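Local coordinates for 4-amino-4-deoxy-L-arabinose transferase or related glycosyltransferases of PMT family (Cupriavidus metallidurans, PDB 5EZM), which probably transfers 4-amino-4-deoxy-L-arabinose from a polyprenyl-phosphate carrier to lipid A, as a zinc-binding membrane glycosyltransferase of the GT-C fold, at residues A[51-56]-A[463-468]; A[65-70]-A[103-108]; A[81-86]-A[501-506]; A[111-116]-A[161-166]; A[471-476]-A[537-542]. All coordinates share one frame; numbering follows the deposited sequence.

Contact 1 (A[51-56]-A[463-468]); sequences MRHLVG and PASGAD
H53 reaches the end of a short helix and meets S465 and A467 at two levels of its side chain. Near the backbone, H53 CB lies 3.5 Å from S465 OG; further out, the methyl of A467 approaches the imidazole obliquely, its CB 3.4 Å from H53 CD2. The ring is directed this way because CG stands anti to the carbonyl carbon (chi1 -71°), and ND1 is taken up by a hydrogen bond with E458. S465 CB also rests 3.4 Å from L54 O. These residues join the loop between the membrane helix 31-47 and helix 58-72 of this GT-C enzyme to the C-terminal end of helix 458-465, where G466 leaves helical geometry with positive phi. S465 OG works in two directions: it is hydrogen-bonded to R462 O one turn back, and it accepts from A467 N at 3.3 Å with a nearly straight angle of 169°, forming an ST turn. Without the hydroxyl, as in an alanine here, A467 N is likely to lose its acceptor and the turn beside the imidazole to become freer to shift. From the helix 493-497 side, the hydroxyl of Y496 is hydrogen-bonded to L54 N.

Contact 2 (A[65-70]-A[103-108]); sequences ISREMF and FGLGEW. With MPG ([(Z)-octadec-9-enyl] (2R)-2,3-bis(oxidanyl)propanoate), chain B.
L105 projects from the connection between helices 91-103 and 107-110 onto R67 and F70 of helix 58-72, a loop-to-helix packing within the GT-C fold of this membrane enzyme. The closer half of the contact involves the aliphatic part of R67: its CG is 3.8 Å from L105 CD1 and 3.9 Å from L105 CD2, so the leucine fork straddles one methylene. R67 offers this methylene with CG anti to the backbone N (chi1 -175°), and the chain then bends at chi3; its guanidinium group is engaged by a salt bridge from NE to E64. The looser half lies at F70, whose ring meets the same leucine obliquely, with F70 CD2 4.2 Å from L105 CD2. Here the packing is partly exposed, and the F70 side chain also comes within about 4 Å of a bound lipid. Two glycines frame L105 in its turn: G104, with positive phi, ends the preceding helix, and G106 takes the N-cap position of the next. Beyond that cap W108 faces away from helix 58-72 towards a different lipid molecule. The lipid tail runs over one face of the indole, its C5 above the centre of the ring system and its C7 3.7 Å from W108 CZ3.

Contact 3 (A[81-86]-A[501-506]); sequences NALKYF and LMMVGQ
L501 meets N81 through its backbone, its N-H giving a hydrogen bond to N81 OD1 at 3.1 Å. The bond is nearly straight at the hydrogen (172°), and the donor approaches the oxygen at a C=O...N angle of 122°, tilted 20° from the carbonyl plane. The two side chains run side by side in the same direction, and L501 CB lies 3.6 Å from N81 OD1. With its CG anti to the carbonyl carbon, N81 brings the amide oxygen alongside the L501 backbone, and P494 of helix 493-497 touches both residues. Losing the amide, as with an alanine here, is likely to leave L501 N without its acceptor and open a gap beside the leucine. At M502 the chain turns its side chain away and its backbone bonds to strand 483-486, pairing with L483 and G485. M503 returns to the contact: its CG stands 3.9 Å from L83 CD1, the two side chains crossing at a slant, while the thioether folds back through bends at chi2 and chi3. Its backbone is hydrogen-bonded to V522. The partner surface is a hairpin of strands 79-80 and 83-84 joined by N81 and A82, both with positive phi, which is consistent with a type I' turn. L83 sits about 10 Å, side chain to side chain, from the zinc ligand E87. The contact thus sets the small beta-hairpin between helices 58-72 and 91-103 against strand 502-504, the outermost strand on its side of the mixed sheet in the C-terminal domain.

Contact 4 (A[111-116]-A[161-166]); sequences RLAVAL and DMTLAG
T163 OG1, hydrogen-bonded to H92 of helix 91-103, points into the seam between two helices, 3.8 Å from V114 CG1 and 4.4 Å from A113 CB. The hydroxyl stands beside the backbone N of T163, anti to the carbonyl carbon, which carries it towards helix 112-133; the valine and threonine side chains meet at about a right angle. One residue earlier, M162 lays the start of its side chain against the same valine, M162 CG being 3.9 Å from V114 CB and also close to V114 O. The methionine leaves its backbone with CG anti to N (chi1 172°), then curls at chi2 and chi3, so that its end turns from the seam; the side chain also touches W151 and A154 of helix 149-155. The two helical segments run in roughly the same direction at 34°, with their axes 8.2 Å apart at closest approach. Such spacing suits the small and beta-branched residues A113, V114 and T163. L112 and L116, on another side of their helix, touch bound lipid instead. Across these segments of the GT-C membrane bundle the packing is essentially apolar, and the buried hydroxyl of T163 is satisfied by a histidine of a third helix.

Contact 5 (A[471-476]-A[537-542]); sequences PQIAQK and PAMAVM
The flat group that M539 meets is the backbone carbonyl of K476, whose C lies 3.8 Å from M539 CE. The rest is contact between a thioether and aliphatic carbons. M539 stretches out fully beyond CG, with chi2 -174° and chi3 -178°, and so spans the distance between strand and helix, whose nearest CA atoms, those of I473 and M539, are 9.0 Å apart. On the way its SD comes to 3.7 Å from I473 CG2, the two side chains meeting at an oblique angle, and its terminal CE ends 3.7 Å from K476 CB. I473 directs that methyl at the sulfur with CG2 anti to its own backbone N. This is a helix packed on one face of a mixed beta-sheet, in the C-terminal domain of the enzyme: helix 470-474 lies over strand 539-542, which is flanked by strands 483-486 and 566-569. The M539 backbone is hydrogen-bonded to P482 and Y484. Further apolar residues pack on the pair: I473 also rests on V567 of strand 566-569 and on L493 and L497 of helix 493-497, while L483, L477 and M481 press on M539. From its side chain K476 contributes CB, the rest bending away from the strand, and its N bonds back to I473 O at 3.2 Å.

Contacts 1, 2 and 4 meet around the loop at 51-56: E107 of contact 2 packs on R52 and H53, and R111 of contact 4 probably hydrogen-bonds to R52 O of contact 1. Contact 2 continues into contact 3 through E68, whose carboxylate probably accepts from N81 N and A82 N, with E68 OE1 2.8 Å from A82 N. Contacts 3 and 5 reach the same sheet of the C-terminal domain, their centres about 18 Å apart, whereas contact 4 lies near the centre of the chain, among the helices, about 33 Å from contact 5 between centres. In contact 3 the L83 side chain is about 12 Å from the zinc ion.

Contact 1 (A[51-56]-A[463-468])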
# COMPACT_ATOMS: atom_id res chain seq x y z
N MET A 51 7.41 3.43 -13.48
CA MET A 51 8.86 3.44 -13.61
C MET A 51 9.54 2.37 -12.76
O MET A 51 10.77 2.38 -12.64
CB MET A 51 9.41 4.83 -13.28
CG MET A 51 8.92 5.89 -14.27
SD MET A 51 9.97 7.34 -14.39
CE MET A 51 9.40 8.31 -13.00
N ARG A 52 8.78 1.44 -12.18
CA ARG A 52 9.35 0.32 -11.45
C ARG A 52 8.62 -0.95 -11.85
O ARG A 52 7.41 -0.93 -12.08
CB ARG A 52 9.24 0.52 -9.93
CG ARG A 52 9.86 1.80 -9.40
CD ARG A 52 9.71 1.90 -7.89
NE ARG A 52 8.31 1.90 -7.47
CZ ARG A 52 7.68 0.84 -6.97
NH1 ARG A 52 8.32 -0.31 -6.82
NH2 ARG A 52 6.40 0.93 -6.62
N HIS A 53 9.36 -2.05 -11.92
CA HIS A 53 8.71 -3.34 -12.07
C HIS A 53 8.03 -3.74 -10.77
O HIS A 53 8.34 -3.21 -9.69
CB HIS A 53 9.72 -4.41 -12.49
CG HIS A 53 10.21 -4.26 -13.89
ND1 HIS A 53 11.38 -3.61 -14.21
CD2 HIS A 53 9.67 -4.67 -15.07
CE1 HIS A 53 11.55 -3.62 -15.52
NE2 HIS A 53 10.52 -4.26 -16.07
N LEU A 54 7.08 -4.67 -10.87
CA LEU A 54 6.27 -5.04 -9.72
C LEU A 54 7.12 -5.76 -8.67
O LEU A 54 7.88 -6.68 -9.00
CB LEU A 54 5.11 -5.93 -10.15
CG LEU A 54 4.07 -5.27 -11.06
CD1 LEU A 54 2.93 -6.23 -11.35
CD2 LEU A 54 3.54 -3.99 -10.44
N VAL A 55 6.98 -5.35 -7.42
CA VAL A 55 7.77 -5.87 -6.31
C VAL A 55 6.89 -6.87 -5.55
O VAL A 55 5.88 -6.49 -4.95
CB VAL A 55 8.27 -4.75 -5.40
CG1 VAL A 55 8.88 -5.32 -4.13
CG2 VAL A 55 9.28 -3.88 -6.15
N GLY A 56 7.28 -8.14 -5.57
CA GLY A 56 6.57 -9.16 -4.82
C GLY A 56 6.84 -9.07 -3.33
O GLY A 56 7.84 -8.49 -2.91
N PRO A 463 15.47 -7.06 -11.10
CA PRO A 463 15.99 -8.43 -11.20
C PRO A 463 15.20 -9.43 -10.39
O PRO A 463 15.26 -10.63 -10.68
CB PRO A 463 17.43 -8.31 -10.69
CG PRO A 463 17.41 -7.10 -9.83
CD PRO A 463 16.46 -6.16 -10.50
N ALA A 464 14.46 -8.99 -9.37
CA ALA A 464 13.66 -9.92 -8.59
C ALA A 464 12.31 -10.20 -9.24
O ALA A 464 11.76 -11.29 -9.06
CB ALA A 464 13.45 -9.37 -7.17
N SER A 465 11.78 -9.24 -10.00
CA SER A 465 10.47 -9.40 -10.60
C SER A 465 10.44 -10.50 -11.65
O SER A 465 9.37 -11.05 -11.93
CB SER A 465 10.01 -8.08 -11.22
OG SER A 465 10.80 -7.77 -12.35
N GLY A 466 11.59 -10.82 -12.24
CA GLY A 466 11.61 -11.80 -13.31
C GLY A 466 11.08 -11.31 -14.63
O GLY A 466 10.97 -12.10 -15.57
N ALA A 467 10.74 -10.02 -14.73
CA ALA A 467 10.25 -9.48 -15.99
C ALA A 467 11.29 -9.55 -17.10
O ALA A 467 10.93 -9.59 -18.28
CB ALA A 467 9.78 -8.04 -15.80
N ASP A 468 12.58 -9.58 -16.75
CA ASP A 468 13.63 -9.66 -17.76
C ASP A 468 13.60 -11.01 -18.47
O ASP A 468 13.69 -11.08 -19.71
CB ASP A 468 15.00 -9.40 -17.14
CG ASP A 468 15.22 -7.94 -16.79
OD1 ASP A 468 14.62 -7.06 -17.45
OD2 ASP A 468 16.02 -7.67 -15.87

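Contact 2 (A[65-70]-A[103-108])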
# COMPACT_ATOMS: atom_id res chain seq x y z
N ILE A 65 -3.98 -11.22 -9.10
CA ILE A 65 -5.36 -11.50 -8.74
C ILE A 65 -6.30 -10.63 -9.57
O ILE A 65 -7.26 -11.12 -10.18
CB ILE A 65 -5.58 -11.28 -7.24
CG1 ILE A 65 -4.88 -12.38 -6.43
CG2 ILE A 65 -7.07 -11.26 -6.92
CD1 ILE A 65 -4.90 -12.16 -4.94
N SER A 66 -6.00 -9.33 -9.64
CA SER A 66 -6.83 -8.44 -10.44
C SER A 66 -6.80 -8.82 -11.91
O SER A 66 -7.81 -8.72 -12.60
CB SER A 66 -6.39 -7.00 -10.24
OG SER A 66 -6.65 -6.58 -8.91
N ARG A 67 -5.64 -9.26 -12.41
CA ARG A 67 -5.57 -9.71 -13.80
C ARG A 67 -6.51 -10.89 -14.03
O ARG A 67 -7.27 -10.91 -15.01
CB ARG A 67 -4.14 -10.10 -14.17
CG ARG A 67 -4.00 -10.46 -15.65
CD ARG A 67 -2.67 -11.15 -15.94
NE ARG A 67 -2.63 -12.51 -15.41
CZ ARG A 67 -3.13 -13.57 -16.04
NH1 ARG A 67 -3.04 -14.77 -15.49
NH2 ARG A 67 -3.72 -13.42 -17.22
N GLU A 68 -6.48 -11.88 -13.14
CA GLU A 68 -7.31 -13.07 -13.32
C GLU A 68 -8.79 -12.73 -13.23
O GLU A 68 -9.60 -13.26 -14.00
CB GLU A 68 -6.94 -14.13 -12.29
CG GLU A 68 -5.58 -14.76 -12.55
CD GLU A 68 -5.16 -15.73 -11.47
OE1 GLU A 68 -6.02 -16.51 -11.00
OE2 GLU A 68 -3.98 -15.71 -11.08
N MET A 69 -9.16 -11.84 -12.30
CA MET A 69 -10.54 -11.38 -12.24
C MET A 69 -10.92 -10.68 -13.54
O MET A 69 -12.02 -10.91 -14.07
CB MET A 69 -10.71 -10.44 -11.05
CG MET A 69 -12.13 -9.95 -10.82
SD MET A 69 -12.25 -8.92 -9.34
CE MET A 69 -11.77 -10.06 -8.06
N PHE A 70 -10.01 -9.87 -14.08
CA PHE A 70 -10.25 -9.16 -15.33
C PHE A 70 -10.46 -10.12 -16.49
O PHE A 70 -11.33 -9.91 -17.34
CB PHE A 70 -9.07 -8.23 -15.59
CG PHE A 70 -9.09 -7.55 -16.93
CD1 PHE A 70 -10.17 -6.77 -17.32
CD2 PHE A 70 -8.00 -7.64 -17.78
CE1 PHE A 70 -10.17 -6.13 -18.54
CE2 PHE A 70 -7.99 -7.00 -19.00
CZ PHE A 70 -9.08 -6.24 -19.38
N PHE A 103 -7.41 1.04 -19.21
CA PHE A 103 -6.07 1.31 -19.70
C PHE A 103 -5.22 0.06 -19.92
O PHE A 103 -4.01 0.18 -20.12
CB PHE A 103 -5.34 2.25 -18.74
CG PHE A 103 -6.19 3.38 -18.24
CD1 PHE A 103 -6.56 4.42 -19.08
CD2 PHE A 103 -6.62 3.41 -16.92
CE1 PHE A 103 -7.34 5.46 -18.62
CE2 PHE A 103 -7.40 4.45 -16.45
CZ PHE A 103 -7.76 5.48 -17.30
N GLY A 104 -5.82 -1.13 -19.90
CA GLY A 104 -5.08 -2.35 -20.15
C GLY A 104 -4.13 -2.70 -19.02
O GLY A 104 -3.97 -1.97 -18.04
N LEU A 105 -3.48 -3.85 -19.17
CA LEU A 105 -2.56 -4.34 -18.15
C LEU A 105 -1.26 -3.57 -18.18
O LEU A 105 -0.81 -3.10 -19.23
CB LEU A 105 -2.28 -5.83 -18.35
CG LEU A 105 -3.48 -6.76 -18.25
CD1 LEU A 105 -3.07 -8.19 -18.61
CD2 LEU A 105 -4.05 -6.71 -16.85
N GLY A 106 -0.64 -3.44 -17.01
CA GLY A 106 0.62 -2.74 -16.90
C GLY A 106 0.93 -2.42 -15.45
O GLY A 106 0.10 -2.62 -14.55
N GLU A 107 2.15 -1.93 -15.25
CA GLU A 107 2.60 -1.60 -13.90
C GLU A 107 1.79 -0.46 -13.30
O GLU A 107 1.24 -0.59 -12.20
CB GLU A 107 4.09 -1.25 -13.92
CG GLU A 107 5.03 -2.45 -13.98
CD GLU A 107 5.23 -2.99 -15.39
OE1 GLU A 107 4.37 -2.74 -16.26
OE2 GLU A 107 6.25 -3.67 -15.62
N TRP A 108 1.69 0.67 -14.01
CA TRP A 108 1.02 1.82 -13.43
C TRP A 108 -0.48 1.59 -13.26
O TRP A 108 -1.08 2.11 -12.32
CB TRP A 108 1.27 3.09 -14.25
CG TRP A 108 0.59 3.16 -15.60
CD1 TRP A 108 1.14 2.87 -16.81
CD2 TRP A 108 -0.75 3.59 -15.86
NE1 TRP A 108 0.22 3.08 -17.81
CE2 TRP A 108 -0.95 3.52 -17.25
CE3 TRP A 108 -1.81 4.03 -15.05
CZ2 TRP A 108 -2.15 3.87 -17.86
CZ3 TRP A 108 -3.01 4.37 -15.66
CH2 TRP A 108 -3.17 4.29 -17.05
C2 MPG B . 4.37 6.78 -17.62
C3 MPG B . 2.86 6.75 -17.84
C4 MPG B . 2.08 7.28 -16.66
C5 MPG B . 0.57 7.07 -16.84
C6 MPG B . -0.29 7.97 -15.94
C7 MPG B . -1.79 7.80 -16.23
C8 MPG B . -2.68 8.69 -15.32
C9 MPG B . -4.17 8.24 -15.34
C10 MPG B . -5.00 8.94 -14.23
C11 MPG B . -6.39 8.29 -14.04
C12 MPG B . -7.31 9.10 -13.06
C1 MPG B . 5.15 6.12 -18.77

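Contact 3 (A[81-86]-A[501-506])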
# COMPACT_ATOMS: atom_id res chain seq x y z
N ASN A 81 -3.74 -17.37 -9.04
CA ASN A 81 -3.20 -18.49 -9.81
C ASN A 81 -4.23 -19.61 -9.92
O ASN A 81 -3.96 -20.77 -9.64
CB ASN A 81 -1.88 -18.98 -9.22
CG ASN A 81 -0.80 -17.92 -9.25
OD1 ASN A 81 -0.12 -17.74 -10.27
ND2 ASN A 81 -0.64 -17.19 -8.15
N ALA A 82 -5.44 -19.22 -10.33
CA ALA A 82 -6.55 -20.13 -10.61
C ALA A 82 -7.09 -20.77 -9.33
O ALA A 82 -8.04 -21.56 -9.39
CB ALA A 82 -6.13 -21.21 -11.61
N LEU A 83 -6.52 -20.42 -8.18
CA LEU A 83 -6.92 -21.01 -6.91
C LEU A 83 -7.64 -19.99 -6.04
O LEU A 83 -7.29 -18.81 -6.03
CB LEU A 83 -5.71 -21.57 -6.16
CG LEU A 83 -4.92 -22.66 -6.87
CD1 LEU A 83 -3.70 -23.01 -6.05
CD2 LEU A 83 -5.79 -23.88 -7.11
N LYS A 84 -8.63 -20.47 -5.30
CA LYS A 84 -9.41 -19.61 -4.42
C LYS A 84 -8.50 -18.91 -3.42
O LYS A 84 -7.66 -19.54 -2.77
CB LYS A 84 -10.48 -20.42 -3.68
CG LYS A 84 -11.56 -20.99 -4.57
CD LYS A 84 -12.60 -21.74 -3.74
CE LYS A 84 -13.74 -22.22 -4.60
NZ LYS A 84 -14.86 -22.77 -3.78
N TYR A 85 -8.68 -17.59 -3.30
CA TYR A 85 -7.91 -16.76 -2.38
C TYR A 85 -8.92 -15.99 -1.54
O TYR A 85 -9.50 -15.00 -1.99
CB TYR A 85 -6.98 -15.82 -3.15
CG TYR A 85 -6.00 -15.06 -2.28
CD1 TYR A 85 -4.93 -15.71 -1.69
CD2 TYR A 85 -6.15 -13.70 -2.06
CE1 TYR A 85 -4.02 -15.02 -0.89
CE2 TYR A 85 -5.25 -13.00 -1.26
CZ TYR A 85 -4.19 -13.67 -0.69
OH TYR A 85 -3.29 -12.99 0.10
N PHE A 86 -9.14 -16.47 -0.31
CA PHE A 86 -10.13 -15.89 0.59
C PHE A 86 -9.47 -15.17 1.77
O PHE A 86 -10.06 -15.07 2.85
CB PHE A 86 -11.08 -16.96 1.10
CG PHE A 86 -11.95 -17.56 0.03
CD1 PHE A 86 -12.20 -16.87 -1.14
CD2 PHE A 86 -12.52 -18.81 0.20
CE1 PHE A 86 -13.01 -17.42 -2.13
CE2 PHE A 86 -13.33 -19.37 -0.78
CZ PHE A 86 -13.57 -18.67 -1.95
N LEU A 501 0.29 -19.98 -12.38
CA LEU A 501 1.08 -21.11 -11.92
C LEU A 501 0.17 -22.27 -11.53
O LEU A 501 -0.91 -22.06 -10.96
CB LEU A 501 1.94 -20.72 -10.71
CG LEU A 501 3.13 -19.79 -10.90
CD1 LEU A 501 3.77 -19.51 -9.55
CD2 LEU A 501 4.14 -20.42 -11.84
N MET A 502 0.61 -23.49 -11.82
CA MET A 502 -0.02 -24.68 -11.27
C MET A 502 0.81 -25.11 -10.06
O MET A 502 1.91 -25.65 -10.21
CB MET A 502 -0.11 -25.80 -12.30
CG MET A 502 -0.69 -27.08 -11.71
SD MET A 502 -1.25 -28.23 -12.96
CE MET A 502 -2.49 -27.23 -13.79
N MET A 503 0.27 -24.86 -8.87
CA MET A 503 1.04 -25.04 -7.64
C MET A 503 1.38 -26.51 -7.43
O MET A 503 0.53 -27.40 -7.58
CB MET A 503 0.26 -24.49 -6.45
CG MET A 503 0.13 -22.98 -6.46
SD MET A 503 1.73 -22.16 -6.63
CE MET A 503 2.56 -22.68 -5.13
N VAL A 504 2.64 -26.77 -7.07
CA VAL A 504 3.15 -28.11 -6.81
C VAL A 504 3.70 -28.13 -5.39
O VAL A 504 4.57 -27.33 -5.05
CB VAL A 504 4.24 -28.51 -7.82
CG1 VAL A 504 4.87 -29.82 -7.42
CG2 VAL A 504 3.66 -28.59 -9.22
N GLY A 505 3.19 -29.06 -4.58
CA GLY A 505 3.64 -29.16 -3.21
C GLY A 505 3.12 -28.06 -2.32
O GLY A 505 1.96 -27.65 -2.45
N GLN A 506 3.96 -27.56 -1.41
CA GLN A 506 3.54 -26.53 -0.47
C GLN A 506 3.12 -25.26 -1.20
O GLN A 506 3.94 -24.58 -1.82
CB GLN A 506 4.67 -26.22 0.52
CG GLN A 506 5.15 -27.42 1.33
CD GLN A 506 4.24 -27.75 2.50
OE1 GLN A 506 3.03 -27.53 2.46
NE2 GLN A 506 4.83 -28.29 3.57

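Contact 4 (A[111-116]-A[161-166])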
# COMPACT_ATOMS: atom_id res chain seq x y z
N ARG A 111 -1.04 -0.17 -10.05
CA ARG A 111 -0.84 0.70 -8.90
C ARG A 111 -1.84 1.84 -8.85
O ARG A 111 -1.65 2.79 -8.09
CB ARG A 111 0.59 1.25 -8.89
CG ARG A 111 1.65 0.19 -8.63
CD ARG A 111 3.01 0.80 -8.39
NE ARG A 111 3.87 0.74 -9.57
CZ ARG A 111 4.90 -0.09 -9.71
NH1 ARG A 111 5.22 -0.93 -8.73
NH2 ARG A 111 5.62 -0.07 -10.82
N LEU A 112 -2.91 1.76 -9.65
CA LEU A 112 -3.81 2.90 -9.78
C LEU A 112 -4.68 3.08 -8.54
O LEU A 112 -4.94 4.21 -8.11
CB LEU A 112 -4.67 2.72 -11.03
CG LEU A 112 -5.25 4.00 -11.64
CD1 LEU A 112 -4.12 4.92 -12.07
CD2 LEU A 112 -6.14 3.66 -12.82
N ALA A 113 -5.14 1.97 -7.95
CA ALA A 113 -6.00 2.06 -6.77
C ALA A 113 -5.29 2.76 -5.62
O ALA A 113 -5.90 3.58 -4.92
CB ALA A 113 -6.45 0.66 -6.36
N VAL A 114 -4.01 2.45 -5.40
CA VAL A 114 -3.31 3.06 -4.28
C VAL A 114 -2.99 4.52 -4.56
O VAL A 114 -2.99 5.35 -3.64
CB VAL A 114 -2.05 2.24 -3.92
CG1 VAL A 114 -2.45 0.86 -3.45
CG2 VAL A 114 -1.12 2.14 -5.11
N ALA A 115 -2.71 4.88 -5.82
CA ALA A 115 -2.43 6.27 -6.13
C ALA A 115 -3.68 7.12 -5.94
O ALA A 115 -3.63 8.19 -5.30
CB ALA A 115 -1.91 6.40 -7.56
N LEU A 116 -4.81 6.66 -6.47
CA LEU A 116 -6.06 7.38 -6.26
C LEU A 116 -6.43 7.42 -4.78
O LEU A 116 -7.00 8.41 -4.31
CB LEU A 116 -7.19 6.75 -7.08
CG LEU A 116 -6.98 6.76 -8.60
CD1 LEU A 116 -8.19 6.16 -9.30
CD2 LEU A 116 -6.70 8.17 -9.11
N ASP A 161 -3.04 -1.72 1.96
CA ASP A 161 -2.98 -0.83 3.11
C ASP A 161 -3.25 0.62 2.74
O ASP A 161 -3.85 1.36 3.52
CB ASP A 161 -1.63 -0.98 3.81
CG ASP A 161 -1.38 -2.39 4.30
OD1 ASP A 161 -2.31 -2.99 4.88
OD2 ASP A 161 -0.26 -2.90 4.11
N MET A 162 -2.83 1.05 1.55
CA MET A 162 -3.07 2.43 1.15
C MET A 162 -4.52 2.64 0.70
O MET A 162 -5.10 3.70 0.94
CB MET A 162 -2.09 2.85 0.05
CG MET A 162 -2.40 4.21 -0.58
SD MET A 162 -2.63 5.58 0.59
CE MET A 162 -1.07 5.56 1.46
N THR A 163 -5.11 1.64 0.04
CA THR A 163 -6.54 1.73 -0.28
C THR A 163 -7.37 1.84 0.99
O THR A 163 -8.21 2.75 1.13
CB THR A 163 -6.97 0.50 -1.09
OG1 THR A 163 -5.95 0.17 -2.04
CG2 THR A 163 -8.26 0.79 -1.83
N LEU A 164 -7.12 0.94 1.95
CA LEU A 164 -7.80 1.04 3.24
C LEU A 164 -7.51 2.36 3.93
O LEU A 164 -8.38 2.92 4.60
CB LEU A 164 -7.38 -0.13 4.13
CG LEU A 164 -8.05 -0.18 5.50
CD1 LEU A 164 -9.55 -0.37 5.34
CD2 LEU A 164 -7.45 -1.29 6.36
N ALA A 165 -6.29 2.90 3.75
CA ALA A 165 -5.95 4.17 4.38
C ALA A 165 -6.74 5.32 3.77
O ALA A 165 -7.12 6.26 4.48
CB ALA A 165 -4.45 4.42 4.27
N GLY A 166 -6.98 5.27 2.46
CA GLY A 166 -7.73 6.33 1.82
C GLY A 166 -9.20 6.29 2.17
O GLY A 166 -9.82 7.32 2.46

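Contact 5 (A[471-476]-A[537-542])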
# COMPACT_ATOMS: atom_id res chain seq x y z
N PRO A 471 10.28 -12.55 -21.43
CA PRO A 471 10.22 -12.76 -22.89
C PRO A 471 10.84 -14.07 -23.36
O PRO A 471 10.29 -14.71 -24.26
CB PRO A 471 10.96 -11.54 -23.46
CG PRO A 471 10.79 -10.50 -22.43
CD PRO A 471 10.86 -11.23 -21.12
N GLN A 472 11.98 -14.47 -22.79
CA GLN A 472 12.58 -15.76 -23.15
C GLN A 472 11.61 -16.91 -22.91
O GLN A 472 11.48 -17.81 -23.74
CB GLN A 472 13.88 -15.97 -22.37
CG GLN A 472 15.01 -15.03 -22.76
CD GLN A 472 15.63 -15.38 -24.10
OE1 GLN A 472 15.47 -16.50 -24.59
NE2 GLN A 472 16.34 -14.43 -24.69
N ILE A 473 10.92 -16.89 -21.76
CA ILE A 473 9.99 -17.96 -21.42
C ILE A 473 8.77 -17.92 -22.32
O ILE A 473 8.28 -18.96 -22.77
CB ILE A 473 9.60 -17.87 -19.94
CG1 ILE A 473 10.85 -17.95 -19.06
CG2 ILE A 473 8.61 -18.96 -19.56
CD1 ILE A 473 10.58 -17.68 -17.60
N ALA A 474 8.26 -16.72 -22.61
CA ALA A 474 7.03 -16.58 -23.38
C ALA A 474 7.19 -17.04 -24.83
O ALA A 474 6.19 -17.33 -25.48
CB ALA A 474 6.55 -15.13 -23.34
N GLN A 475 8.42 -17.09 -25.34
CA GLN A 475 8.63 -17.52 -26.71
C GLN A 475 8.16 -18.96 -26.93
O GLN A 475 7.67 -19.29 -28.01
CB GLN A 475 10.11 -17.38 -27.09
CG GLN A 475 10.40 -17.64 -28.56
CD GLN A 475 11.89 -17.67 -28.87
OE1 GLN A 475 12.72 -17.33 -28.03
NE2 GLN A 475 12.24 -18.09 -30.09
N LYS A 476 8.28 -19.81 -25.90
CA LYS A 476 7.90 -21.20 -26.01
C LYS A 476 6.72 -21.60 -25.12
O LYS A 476 6.16 -22.68 -25.33
CB LYS A 476 9.09 -22.11 -25.68
CG LYS A 476 10.21 -22.04 -26.70
CD LYS A 476 9.72 -22.46 -28.08
CE LYS A 476 10.84 -22.39 -29.11
NZ LYS A 476 11.39 -21.01 -29.25
N PRO A 537 3.87 -31.99 -22.25
CA PRO A 537 4.99 -31.05 -22.18
C PRO A 537 4.60 -29.80 -21.41
O PRO A 537 3.55 -29.20 -21.67
CB PRO A 537 5.30 -30.75 -23.65
CG PRO A 537 4.04 -31.09 -24.38
CD PRO A 537 3.47 -32.26 -23.64
N ALA A 538 5.44 -29.42 -20.45
CA ALA A 538 5.14 -28.28 -19.60
C ALA A 538 6.45 -27.64 -19.15
O ALA A 538 7.54 -28.14 -19.41
CB ALA A 538 4.29 -28.69 -18.40
N MET A 539 6.31 -26.51 -18.46
CA MET A 539 7.42 -25.81 -17.84
C MET A 539 7.22 -25.81 -16.33
O MET A 539 6.16 -26.16 -15.82
CB MET A 539 7.55 -24.38 -18.37
CG MET A 539 7.97 -24.28 -19.82
SD MET A 539 8.28 -22.58 -20.32
CE MET A 539 8.66 -22.81 -22.05
N ALA A 540 8.26 -25.39 -15.62
CA ALA A 540 8.21 -25.31 -14.17
C ALA A 540 9.13 -24.21 -13.68
O ALA A 540 10.19 -23.96 -14.27
CB ALA A 540 8.60 -26.65 -13.52
N VAL A 541 8.71 -23.53 -12.62
CA VAL A 541 9.49 -22.50 -11.95
C VAL A 541 9.86 -23.03 -10.57
O VAL A 541 9.00 -23.55 -9.85
CB VAL A 541 8.72 -21.18 -11.83
CG1 VAL A 541 9.57 -20.12 -11.15
CG2 VAL A 541 8.28 -20.70 -13.20
N MET A 542 11.13 -22.90 -10.20
CA MET A 542 11.58 -23.37 -8.90
C MET A 542 12.74 -22.51 -8.43
O MET A 542 13.26 -21.68 -9.18
CB MET A 542 11.98 -24.85 -8.95
CG MET A 542 13.17 -25.12 -9.86
SD MET A 542 13.28 -26.86 -10.34
CE MET A 542 11.77 -27.03 -11.29